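Local atomic coordinates of glucose-6-phosphate isomerase (Chlamydia trachomatis D/UW-3/CX, PDB entry 6OTU), a protein that catalyses the reversible isomerisation of glucose-6-phosphate to fructose-6-phosphate and is a member of the phosphoglucose isomerase (GPI) family. Residues A[139-144]-A[255-260]; A[182-187]-A[193-198]; A[302-307]-A[312-317]; A[391-396]-A[434-439]. One frame throughout, in Å; residues are numbered along the deposited sequence.

Contact 1: A[139-144]-A[255-260]; sequences AEFLYI and RYLEVF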
# COMPACT_ATOMS: atom_id res chain seq x y z
N ALA A 139 -29.95 -11.94 10.32
CA ALA A 139 -31.09 -11.63 9.47
C ALA A 139 -32.21 -10.97 10.26
O ALA A 139 -32.78 -9.97 9.82
CB ALA A 139 -31.60 -12.90 8.79
N GLU A 140 -32.52 -11.50 11.45
CA GLU A 140 -33.53 -10.88 12.31
C GLU A 140 -33.12 -9.48 12.72
O GLU A 140 -33.95 -8.56 12.76
CB GLU A 140 -33.73 -11.72 13.57
CG GLU A 140 -34.81 -12.76 13.52
CD GLU A 140 -34.88 -13.55 14.82
OE1 GLU A 140 -34.05 -13.29 15.72
OE2 GLU A 140 -35.76 -14.44 14.93
N PHE A 141 -31.84 -9.29 13.03
CA PHE A 141 -31.36 -8.00 13.51
C PHE A 141 -31.38 -6.96 12.39
O PHE A 141 -31.70 -5.79 12.63
CB PHE A 141 -29.95 -8.16 14.08
CG PHE A 141 -29.27 -6.85 14.38
CD1 PHE A 141 -29.51 -6.19 15.58
CD2 PHE A 141 -28.43 -6.26 13.46
CE1 PHE A 141 -28.90 -4.97 15.85
CE2 PHE A 141 -27.81 -5.03 13.72
CZ PHE A 141 -28.05 -4.39 14.90
N LEU A 142 -31.04 -7.37 11.16
CA LEU A 142 -30.89 -6.42 10.06
C LEU A 142 -32.24 -5.89 9.57
O LEU A 142 -32.31 -4.75 9.11
CB LEU A 142 -30.14 -7.07 8.90
CG LEU A 142 -28.69 -7.49 9.14
CD1 LEU A 142 -28.16 -8.21 7.90
CD2 LEU A 142 -27.80 -6.29 9.51
N TYR A 143 -33.29 -6.71 9.64
CA TYR A 143 -34.64 -6.26 9.30
C TYR A 143 -34.99 -4.98 10.06
O TYR A 143 -35.60 -4.06 9.51
CB TYR A 143 -35.64 -7.39 9.58
CG TYR A 143 -37.09 -7.14 9.20
CD1 TYR A 143 -37.89 -6.26 9.92
CD2 TYR A 143 -37.68 -7.83 8.14
CE1 TYR A 143 -39.22 -6.04 9.59
CE2 TYR A 143 -39.02 -7.62 7.80
CZ TYR A 143 -39.78 -6.72 8.53
OH TYR A 143 -41.10 -6.50 8.21
N ILE A 144 -34.60 -4.91 11.33
CA ILE A 144 -34.89 -3.73 12.15
C ILE A 144 -33.84 -2.65 11.93
O ILE A 144 -34.18 -1.48 11.72
CB ILE A 144 -34.98 -4.14 13.64
CG1 ILE A 144 -36.14 -5.11 13.86
CG2 ILE A 144 -35.12 -2.90 14.54
CD1 ILE A 144 -35.89 -6.12 14.96
N ARG A 255 -24.56 -4.04 28.10
CA ARG A 255 -23.80 -2.90 27.64
C ARG A 255 -24.01 -2.63 26.15
O ARG A 255 -23.69 -1.53 25.68
CB ARG A 255 -22.31 -3.12 27.96
CG ARG A 255 -21.36 -1.98 27.60
CD ARG A 255 -19.90 -2.33 27.92
NE ARG A 255 -18.98 -1.31 27.41
CZ ARG A 255 -18.66 -0.20 28.07
NH1 ARG A 255 -19.17 0.04 29.28
NH2 ARG A 255 -17.83 0.68 27.52
N TYR A 256 -24.60 -3.58 25.41
CA TYR A 256 -24.79 -3.45 23.97
C TYR A 256 -26.22 -3.76 23.57
O TYR A 256 -26.87 -4.64 24.14
CB TYR A 256 -23.82 -4.36 23.22
CG TYR A 256 -22.37 -4.01 23.50
CD1 TYR A 256 -21.74 -2.97 22.81
CD2 TYR A 256 -21.64 -4.70 24.46
CE1 TYR A 256 -20.43 -2.64 23.07
CE2 TYR A 256 -20.33 -4.38 24.72
CZ TYR A 256 -19.73 -3.34 24.03
OH TYR A 256 -18.42 -3.01 24.29
N LEU A 257 -26.71 -3.02 22.57
CA LEU A 257 -28.02 -3.30 21.99
C LEU A 257 -28.12 -4.75 21.51
O LEU A 257 -29.16 -5.40 21.65
CB LEU A 257 -28.30 -2.33 20.84
CG LEU A 257 -29.39 -2.73 19.84
CD1 LEU A 257 -30.80 -2.49 20.40
CD2 LEU A 257 -29.20 -2.01 18.51
N GLU A 258 -27.03 -5.26 20.93
CA GLU A 258 -26.96 -6.65 20.52
C GLU A 258 -25.50 -7.07 20.58
O GLU A 258 -24.59 -6.22 20.55
CB GLU A 258 -27.55 -6.88 19.12
CG GLU A 258 -27.67 -8.34 18.65
CD GLU A 258 -28.43 -9.23 19.63
OE1 GLU A 258 -27.85 -9.65 20.64
OE2 GLU A 258 -29.61 -9.54 19.37
N VAL A 259 -25.28 -8.37 20.67
CA VAL A 259 -23.94 -8.94 20.75
C VAL A 259 -23.88 -10.14 19.83
O VAL A 259 -24.69 -11.07 19.96
CB VAL A 259 -23.56 -9.35 22.19
CG1 VAL A 259 -22.23 -10.13 22.19
CG2 VAL A 259 -23.52 -8.12 23.13
N PHE A 260 -22.93 -10.13 18.89
CA PHE A 260 -22.68 -11.26 17.99
C PHE A 260 -21.34 -11.90 18.35
O PHE A 260 -20.46 -11.27 18.93
CB PHE A 260 -22.70 -10.82 16.51
CG PHE A 260 -24.04 -10.29 16.06
CD1 PHE A 260 -25.01 -11.15 15.56
CD2 PHE A 260 -24.33 -8.93 16.14
CE1 PHE A 260 -26.26 -10.66 15.14
CE2 PHE A 260 -25.56 -8.42 15.73
CZ PHE A 260 -26.53 -9.29 15.23

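Contact 2: A[182-187]-A[193-198]; sequences FFVSNI and AEVLRE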
# COMPACT_ATOMS: atom_id res chain seq x y z
N PHE A 182 -18.32 3.71 7.81
CA PHE A 182 -17.03 4.23 8.23
C PHE A 182 -16.30 3.19 9.06
O PHE A 182 -16.91 2.31 9.68
CB PHE A 182 -17.19 5.53 9.05
CG PHE A 182 -17.89 6.62 8.30
CD1 PHE A 182 -19.27 6.72 8.34
CD2 PHE A 182 -17.17 7.54 7.55
CE1 PHE A 182 -19.92 7.72 7.63
CE2 PHE A 182 -17.81 8.55 6.85
CZ PHE A 182 -19.19 8.65 6.89
N PHE A 183 -14.98 3.30 9.07
CA PHE A 183 -14.12 2.45 9.89
C PHE A 183 -13.24 3.32 10.75
O PHE A 183 -12.51 4.17 10.23
CB PHE A 183 -13.27 1.51 9.04
CG PHE A 183 -14.07 0.61 8.16
CD1 PHE A 183 -14.52 1.04 6.93
CD2 PHE A 183 -14.40 -0.68 8.58
CE1 PHE A 183 -15.29 0.21 6.12
CE2 PHE A 183 -15.16 -1.52 7.77
CZ PHE A 183 -15.60 -1.07 6.54
N VAL A 184 -13.31 3.12 12.06
CA VAL A 184 -12.45 3.79 13.03
C VAL A 184 -11.56 2.72 13.64
O VAL A 184 -12.05 1.78 14.29
CB VAL A 184 -13.28 4.53 14.09
CG1 VAL A 184 -12.39 5.12 15.20
CG2 VAL A 184 -14.10 5.62 13.45
N SER A 185 -10.25 2.84 13.43
CA SER A 185 -9.33 1.77 13.78
C SER A 185 -8.15 2.26 14.61
O SER A 185 -7.90 1.75 15.71
CB SER A 185 -8.85 1.07 12.51
OG SER A 185 -8.32 2.02 11.58
N ASN A 186 -7.44 3.27 14.11
CA ASN A 186 -6.21 3.75 14.75
C ASN A 186 -6.50 4.31 16.14
O ASN A 186 -7.54 4.93 16.39
CB ASN A 186 -5.57 4.83 13.87
CG ASN A 186 -4.05 4.97 14.08
OD1 ASN A 186 -3.52 4.67 15.15
ND2 ASN A 186 -3.36 5.44 13.04
N ILE A 187 -5.54 4.12 17.05
CA ILE A 187 -5.67 4.85 18.31
C ILE A 187 -5.43 6.34 18.10
O ILE A 187 -5.86 7.15 18.94
CB ILE A 187 -4.74 4.30 19.40
CG1 ILE A 187 -5.31 4.70 20.76
CG2 ILE A 187 -3.28 4.73 19.17
CD1 ILE A 187 -4.40 4.51 21.88
N ALA A 193 -12.04 11.50 15.05
CA ALA A 193 -12.54 12.84 14.81
C ALA A 193 -13.03 13.01 13.37
O ALA A 193 -14.10 13.61 13.14
CB ALA A 193 -11.46 13.86 15.15
N GLU A 194 -12.28 12.49 12.39
CA GLU A 194 -12.73 12.63 11.00
C GLU A 194 -14.09 11.97 10.79
O GLU A 194 -14.91 12.48 10.03
CB GLU A 194 -11.69 12.07 10.01
CG GLU A 194 -11.55 10.53 10.02
CD GLU A 194 -10.51 9.97 9.04
OE1 GLU A 194 -10.01 10.73 8.17
OE2 GLU A 194 -10.18 8.76 9.16
N VAL A 195 -14.35 10.86 11.48
CA VAL A 195 -15.62 10.18 11.30
C VAL A 195 -16.74 10.92 12.03
O VAL A 195 -17.81 11.15 11.47
CB VAL A 195 -15.50 8.72 11.76
CG1 VAL A 195 -16.88 8.06 11.81
CG2 VAL A 195 -14.54 8.00 10.83
N LEU A 196 -16.49 11.33 13.28
CA LEU A 196 -17.50 12.07 14.02
C LEU A 196 -17.88 13.36 13.32
O LEU A 196 -19.03 13.80 13.39
CB LEU A 196 -17.00 12.35 15.44
CG LEU A 196 -16.94 11.16 16.41
CD1 LEU A 196 -15.90 11.40 17.50
CD2 LEU A 196 -18.30 10.90 17.01
N ARG A 197 -16.94 13.97 12.60
CA ARG A 197 -17.24 15.19 11.86
C ARG A 197 -18.34 14.96 10.83
O ARG A 197 -19.06 15.89 10.47
CB ARG A 197 -15.97 15.71 11.18
CG ARG A 197 -16.14 17.03 10.46
CD ARG A 197 -15.02 17.24 9.46
NE ARG A 197 -14.74 18.65 9.23
CZ ARG A 197 -15.08 19.31 8.12
NH1 ARG A 197 -15.72 18.67 7.14
NH2 ARG A 197 -14.79 20.60 7.99
N GLU A 198 -18.50 13.72 10.36
CA GLU A 198 -19.33 13.46 9.19
C GLU A 198 -20.72 12.89 9.49
O GLU A 198 -21.59 12.97 8.62
CB GLU A 198 -18.61 12.49 8.25
CG GLU A 198 -17.25 13.00 7.76
CD GLU A 198 -17.37 14.27 6.92
OE1 GLU A 198 -18.40 14.42 6.22
OE2 GLU A 198 -16.43 15.10 6.96

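Contact 3: A[302-307]-A[312-317]; sequences AHALTP and NLPLLS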
# COMPACT_ATOMS: atom_id res chain seq x y z
N ALA A 302 -14.39 -25.92 -0.80
CA ALA A 302 -14.54 -27.27 -1.35
C ALA A 302 -13.55 -27.52 -2.48
O ALA A 302 -12.98 -28.61 -2.59
CB ALA A 302 -15.98 -27.48 -1.82
N HIS A 303 -13.31 -26.50 -3.31
CA HIS A 303 -12.44 -26.68 -4.47
C HIS A 303 -10.98 -26.89 -4.06
O HIS A 303 -10.24 -27.57 -4.78
CB HIS A 303 -12.58 -25.47 -5.40
CG HIS A 303 -11.48 -25.33 -6.41
ND1 HIS A 303 -11.47 -26.03 -7.60
CD2 HIS A 303 -10.37 -24.55 -6.42
CE1 HIS A 303 -10.39 -25.70 -8.28
NE2 HIS A 303 -9.70 -24.81 -7.58
N ALA A 304 -10.57 -26.33 -2.91
CA ALA A 304 -9.18 -26.40 -2.45
C ALA A 304 -8.75 -27.81 -2.02
O ALA A 304 -7.56 -28.00 -1.73
CB ALA A 304 -8.96 -25.44 -1.28
N LEU A 305 -9.68 -28.77 -1.96
CA LEU A 305 -9.37 -30.17 -1.70
C LEU A 305 -9.01 -30.96 -2.96
O LEU A 305 -8.77 -32.17 -2.87
CB LEU A 305 -10.56 -30.88 -1.01
CG LEU A 305 -10.92 -30.60 0.45
CD1 LEU A 305 -9.67 -30.44 1.33
CD2 LEU A 305 -11.81 -29.39 0.56
N THR A 306 -9.00 -30.30 -4.12
CA THR A 306 -8.67 -30.95 -5.37
C THR A 306 -7.21 -31.37 -5.38
O THR A 306 -6.33 -30.52 -5.25
CB THR A 306 -8.97 -30.02 -6.54
OG1 THR A 306 -10.36 -29.67 -6.53
CG2 THR A 306 -8.60 -30.66 -7.88
N PRO A 307 -6.90 -32.66 -5.55
CA PRO A 307 -5.52 -33.11 -5.30
C PRO A 307 -4.51 -32.72 -6.36
O PRO A 307 -3.34 -32.54 -6.01
CB PRO A 307 -5.67 -34.64 -5.21
CG PRO A 307 -7.15 -34.89 -5.11
CD PRO A 307 -7.84 -33.77 -5.77
N ASN A 312 -6.23 -26.93 -9.24
CA ASN A 312 -6.57 -26.40 -7.92
C ASN A 312 -6.04 -24.97 -7.81
O ASN A 312 -4.83 -24.75 -7.76
CB ASN A 312 -5.98 -27.31 -6.83
CG ASN A 312 -6.33 -26.88 -5.39
OD1 ASN A 312 -6.40 -25.68 -5.09
ND2 ASN A 312 -6.49 -27.86 -4.49
N LEU A 313 -6.95 -23.98 -7.77
CA LEU A 313 -6.52 -22.58 -7.83
C LEU A 313 -5.62 -22.19 -6.66
O LEU A 313 -4.46 -21.82 -6.90
CB LEU A 313 -7.75 -21.68 -7.98
CG LEU A 313 -8.50 -21.81 -9.32
CD1 LEU A 313 -9.89 -21.24 -9.21
CD2 LEU A 313 -7.72 -21.13 -10.46
N PRO A 314 -6.05 -22.30 -5.39
CA PRO A 314 -5.15 -21.87 -4.31
C PRO A 314 -3.89 -22.71 -4.18
O PRO A 314 -2.84 -22.17 -3.81
CB PRO A 314 -6.03 -21.95 -3.06
CG PRO A 314 -7.08 -22.92 -3.39
CD PRO A 314 -7.33 -22.79 -4.86
N LEU A 315 -3.94 -23.99 -4.52
CA LEU A 315 -2.75 -24.83 -4.44
C LEU A 315 -1.74 -24.47 -5.52
O LEU A 315 -0.53 -24.45 -5.26
CB LEU A 315 -3.15 -26.31 -4.55
CG LEU A 315 -1.97 -27.26 -4.30
CD1 LEU A 315 -1.33 -26.92 -2.96
CD2 LEU A 315 -2.43 -28.72 -4.34
N LEU A 316 -2.20 -24.20 -6.74
CA LEU A 316 -1.30 -23.77 -7.80
C LEU A 316 -0.68 -22.42 -7.46
O LEU A 316 0.54 -22.24 -7.57
CB LEU A 316 -2.05 -23.69 -9.13
CG LEU A 316 -1.33 -23.36 -10.44
CD1 LEU A 316 -0.03 -24.15 -10.58
CD2 LEU A 316 -2.24 -23.65 -11.63
N SER A 317 -1.51 -21.46 -7.05
CA SER A 317 -0.98 -20.14 -6.73
C SER A 317 0.03 -20.22 -5.59
O SER A 317 1.09 -19.59 -5.65
CB SER A 317 -2.14 -19.20 -6.41
OG SER A 317 -1.69 -18.12 -5.62

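Contact 4: A[391-396]-A[434-439]; sequences SLHQGT and SLALAQ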
# COMPACT_ATOMS: atom_id res chain seq x y z
N SER A 391 9.81 0.59 -12.12
CA SER A 391 10.83 -0.28 -11.53
C SER A 391 10.65 -1.75 -11.92
O SER A 391 11.63 -2.49 -12.06
CB SER A 391 10.83 -0.14 -10.00
OG SER A 391 11.95 -0.79 -9.46
N LEU A 392 9.41 -2.21 -12.10
CA LEU A 392 9.21 -3.57 -12.57
C LEU A 392 9.81 -3.76 -13.96
O LEU A 392 10.46 -4.77 -14.23
CB LEU A 392 7.72 -3.92 -12.56
CG LEU A 392 7.10 -4.47 -11.25
CD1 LEU A 392 7.30 -3.58 -10.07
CD2 LEU A 392 5.62 -4.74 -11.41
N HIS A 393 9.65 -2.75 -14.85
CA HIS A 393 10.13 -2.85 -16.23
C HIS A 393 11.64 -2.61 -16.36
O HIS A 393 12.26 -3.18 -17.26
CB HIS A 393 9.38 -1.86 -17.14
CG HIS A 393 8.00 -2.30 -17.52
ND1 HIS A 393 7.76 -3.44 -18.26
CD2 HIS A 393 6.79 -1.76 -17.27
CE1 HIS A 393 6.46 -3.59 -18.43
NE2 HIS A 393 5.85 -2.59 -17.83
N GLN A 394 12.24 -1.78 -15.48
CA GLN A 394 13.60 -1.31 -15.72
C GLN A 394 14.45 -1.16 -14.47
O GLN A 394 15.61 -0.75 -14.59
CB GLN A 394 13.58 0.05 -16.46
CG GLN A 394 13.25 -0.04 -17.95
CD GLN A 394 13.59 1.24 -18.68
OE1 GLN A 394 13.38 2.33 -18.15
NE2 GLN A 394 14.12 1.13 -19.90
N GLY A 395 13.93 -1.45 -13.28
CA GLY A 395 14.74 -1.47 -12.09
C GLY A 395 15.62 -2.70 -12.02
O GLY A 395 15.61 -3.56 -12.89
N THR A 396 16.37 -2.78 -10.93
CA THR A 396 17.40 -3.80 -10.79
C THR A 396 16.90 -5.10 -10.15
O THR A 396 17.64 -6.08 -10.12
CB THR A 396 18.58 -3.23 -9.97
OG1 THR A 396 18.11 -2.75 -8.70
CG2 THR A 396 19.23 -2.05 -10.70
N SER A 434 1.45 -7.73 -18.56
CA SER A 434 1.95 -9.07 -18.24
C SER A 434 2.84 -9.62 -19.36
O SER A 434 3.98 -10.03 -19.13
CB SER A 434 0.76 -9.99 -17.95
OG SER A 434 1.10 -11.35 -17.98
N LEU A 435 2.33 -9.59 -20.60
CA LEU A 435 3.16 -9.99 -21.75
C LEU A 435 4.44 -9.17 -21.84
O LEU A 435 5.52 -9.72 -22.06
CB LEU A 435 2.35 -9.86 -23.03
CG LEU A 435 1.31 -10.96 -23.19
CD1 LEU A 435 0.51 -10.74 -24.44
CD2 LEU A 435 1.97 -12.32 -23.25
N ALA A 436 4.34 -7.85 -21.66
CA ALA A 436 5.51 -6.99 -21.76
C ALA A 436 6.52 -7.33 -20.66
O ALA A 436 7.72 -7.42 -20.93
CB ALA A 436 5.10 -5.53 -21.70
N LEU A 437 6.04 -7.55 -19.43
CA LEU A 437 6.94 -7.89 -18.33
C LEU A 437 7.64 -9.21 -18.59
O LEU A 437 8.83 -9.36 -18.28
CB LEU A 437 6.16 -7.94 -17.00
CG LEU A 437 5.82 -6.61 -16.32
CD1 LEU A 437 4.75 -6.76 -15.23
CD2 LEU A 437 7.07 -5.93 -15.75
N ALA A 438 6.93 -10.18 -19.18
CA ALA A 438 7.53 -11.49 -19.44
C ALA A 438 8.47 -11.49 -20.64
O ALA A 438 9.52 -12.14 -20.62
CB ALA A 438 6.42 -12.52 -19.63
N GLN A 439 8.10 -10.80 -21.72
CA GLN A 439 8.88 -10.89 -22.96
C GLN A 439 9.94 -9.81 -23.08
O GLN A 439 10.96 -10.04 -23.73
CB GLN A 439 7.98 -10.76 -24.19
CG GLN A 439 7.11 -11.95 -24.47
CD GLN A 439 6.23 -11.72 -25.67
OE1 GLN A 439 5.57 -10.69 -25.77
NE2 GLN A 439 6.24 -12.66 -26.61
O HOH W 1 9.32 -5.42 -19.49

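Contact 1: A[139-144]-A[255-260]
Phe141 reaches out from helix 122-148 and meets Leu257, Glu258 and Phe260 of segment 255-260. Its CB bond points toward that segment. The first contact comes at once: Phe141 CB lies 3.8 Å from Phe260 CZ. The next atom, Phe141 CG, is also 3.8 Å from Phe260 CZ, so the tip of the Phe260 ring sits over the root of the Phe141 ring. Phe141 CG is anti to the backbone N (chi1 170°), and this swings the ring outward from the helix. The two branches of the ring then go to different partners. Phe141 CD2 keeps to Phe260 CZ at 4.0 Å. Phe141 CD1 looks to Glu258 instead and lies 4.1 Å from Glu258 CB. Further out, Phe141 CE1 is 4.0 Å from Leu257 CD2, which approaches at the ring edge, close to its plane.

The two phenylalanines form a T-shaped (edge-to-face) pair. Phe260 gives its edge and Phe141 one face, with the planes at 81° and the centroids 5.5 Å apart. Phe260 belongs to strand 258-262, an outermost strand of the five-stranded parallel sheet. This sheet and its flanking helices make the alpha/beta sandwich of a SIS-type domain. The contact thus packs a long helix on the margin of that sheet. Val241 of the adjacent strand touches both rings, and Met275 and Val279 of helix 275-285 pack on Phe260.

The carboxylate of Glu258 bends back to its own strand. Val259 N donates over 2.9 Å to the anti lone pair of Glu258 OE1. The same oxygen forms salt bridges with Arg137 and Lys253.

Contact 2: A[182-187]-A[193-198]
Val195 packs against Phe182 and Val184, and these apolar contacts carry the pairing. Its two methyls share the work. Val195 CG1 lies 3.8 Å from Phe182 CB and 3.9 Å from Phe182 CG, at the root of the ring. Val195 CG2 meets the strand further along, 3.6 Å from Val184 CG2. With CG1 anti to the backbone N (chi1 170°), the fork of Val195 spans both residues. Phe182 and Val195 run past each other in opposite directions.

The aliphatic part of an acidic residue adds a second kind of contact. Glu198 CB is 4.1 Å from Phe182 CZ, and the two side chains cross at about a right angle. The end of Glu198 then leads away from the strand, and its OE2 makes a long salt bridge with Arg197 NH1.

Polar bonds involve the loop after the strand. Asn191 OD1 accepts from the backbone N of Ser185 and of Asn186, tying the loop to the helix. Asn186 is hydrogen-bonded to Gly381 and Thr382, and Arg197 to Ser177, all of the second subunit, so this region takes part in the dimer interface.

Strand 180-184 is an outermost strand of the parallel sheet, and helix 189-196 folds back over it. This is the strand-to-helix half of a beta-alpha-beta unit in the SIS-type alpha/beta fold.

Contact 3: A[302-307]-A[312-317]
Asn312 and His303 make the polar bonds that join the two segments. Asn312 ND2 donates twice, both times close to its own amide plane. The bond to Thr306 O is 2.8 Å long and nearly straight (179°), and it lies on a lone pair in the carbonyl plane. The bond to Ala304 O is 3.0 Å, and here the donor stands above the carbonyl plane. These two bonds fix the rotation of the amide. A third bond runs the same way: Leu313 N, next to Asn312, donates to His303 NE2 of segment 302-307 over 2.9 Å at 174°. The donor lies near the imidazole plane, so NE2 acts as acceptor.

The other end of the amide caps a helix. Asn312 is the N-cap of helix 313-327, and its OD1 accepts from Leu315 N at 3.0 Å. Segment 302-307 contains a type I beta turn from His303 to Thr306. His303 O takes bonds from both Thr306 N and Thr306 OG1. This is an N-capped connection between two successive helices: the cap side chain holds the carbonyls of Ala304 and Thr306, and His303 holds the first N-H of the new helix.

Packing surrounds this polar core. His303 CG is anti to the backbone N (chi1 164°), and the ring edge reaches Pro314, with His303 CD2 3.8 Å from Pro314 CD. Ala304 CB lies 3.8 Å from Pro314 CG. Leu313 CG packs 3.7 Å from His303 NE2. Beyond the pair, Leu313 rests on Phe54, Tyr56 and Phe475, while Leu305 turns to helix 80-89.

Contact 4: A[391-396]-A[434-439]
Leu437 lays a methyl on the imidazole of His393, a CH-pi contact between two helices. Helices 389-394 and 422-439 flank the mixed sheet of this alpha/beta fold, and strand 401-406 lies next to both. The touching residues are all buried.

In the first shell, Leu437 CD2 stands over one face of the His393 ring. It is 3.8 Å from the ring centroid, 25° off the normal. The methyl is shifted toward the rim, and Leu437 CD2 lies 3.6 Å from His393 ND1. The two side chains cross at about a right angle. Leu437 CG follows on the same side, 3.7 Å from His393 CE1. Leu437 CD2 also touches the residue before His393, 3.8 Å from Leu392 CB. Ala436 CB approaches His393 CE1 obliquely at 4.0 Å.

The next shell fixes the ring. His393 CG lies beside the backbone N and anti to the carbonyl carbon (chi1 -78°), and this carries the imidazole toward the second helix. Gln433 OE1, one turn before Leu437, is hydrogen-bonded to His393 NE2. Both ring nitrogens therefore have partners, one of them a water.

Further out, Val401 touches Leu392, and Phe403 touches Leu437. Gln394 O is hydrogen-bonded to Ser360, and Thr396 OG1 to Thr372, both of the second subunit, so this part of segment 391-396 borders the dimer partner. The His393 side chain is about 10 Å from that of the active-site residue His386.

The water lies in the imidazole plane at the ring edge, 2.8 Å from His393 ND1, and donates to Ala436 O over 2.9 Å.

How the contacts relate
From the N terminus, the chain enters contact 1 at helix 122-148 and closes it only at strand 258-262. Contact 2 opens and closes within that long loop. Both reach the five-stranded parallel sheet, one at each outermost strand, and their centres are about 22 Å apart. Contact 3 follows in series as a short closure between helices 287-303 and 313-327. Contact 4 comes last, joining helices 389-394 and 422-439 beside the mixed sheet. No two contacts cross along the chain, and none touch in space. Contacts 1 and 4 lie on opposite sides of the chain's centre. Contacts 2 and 4 both touch the second subunit.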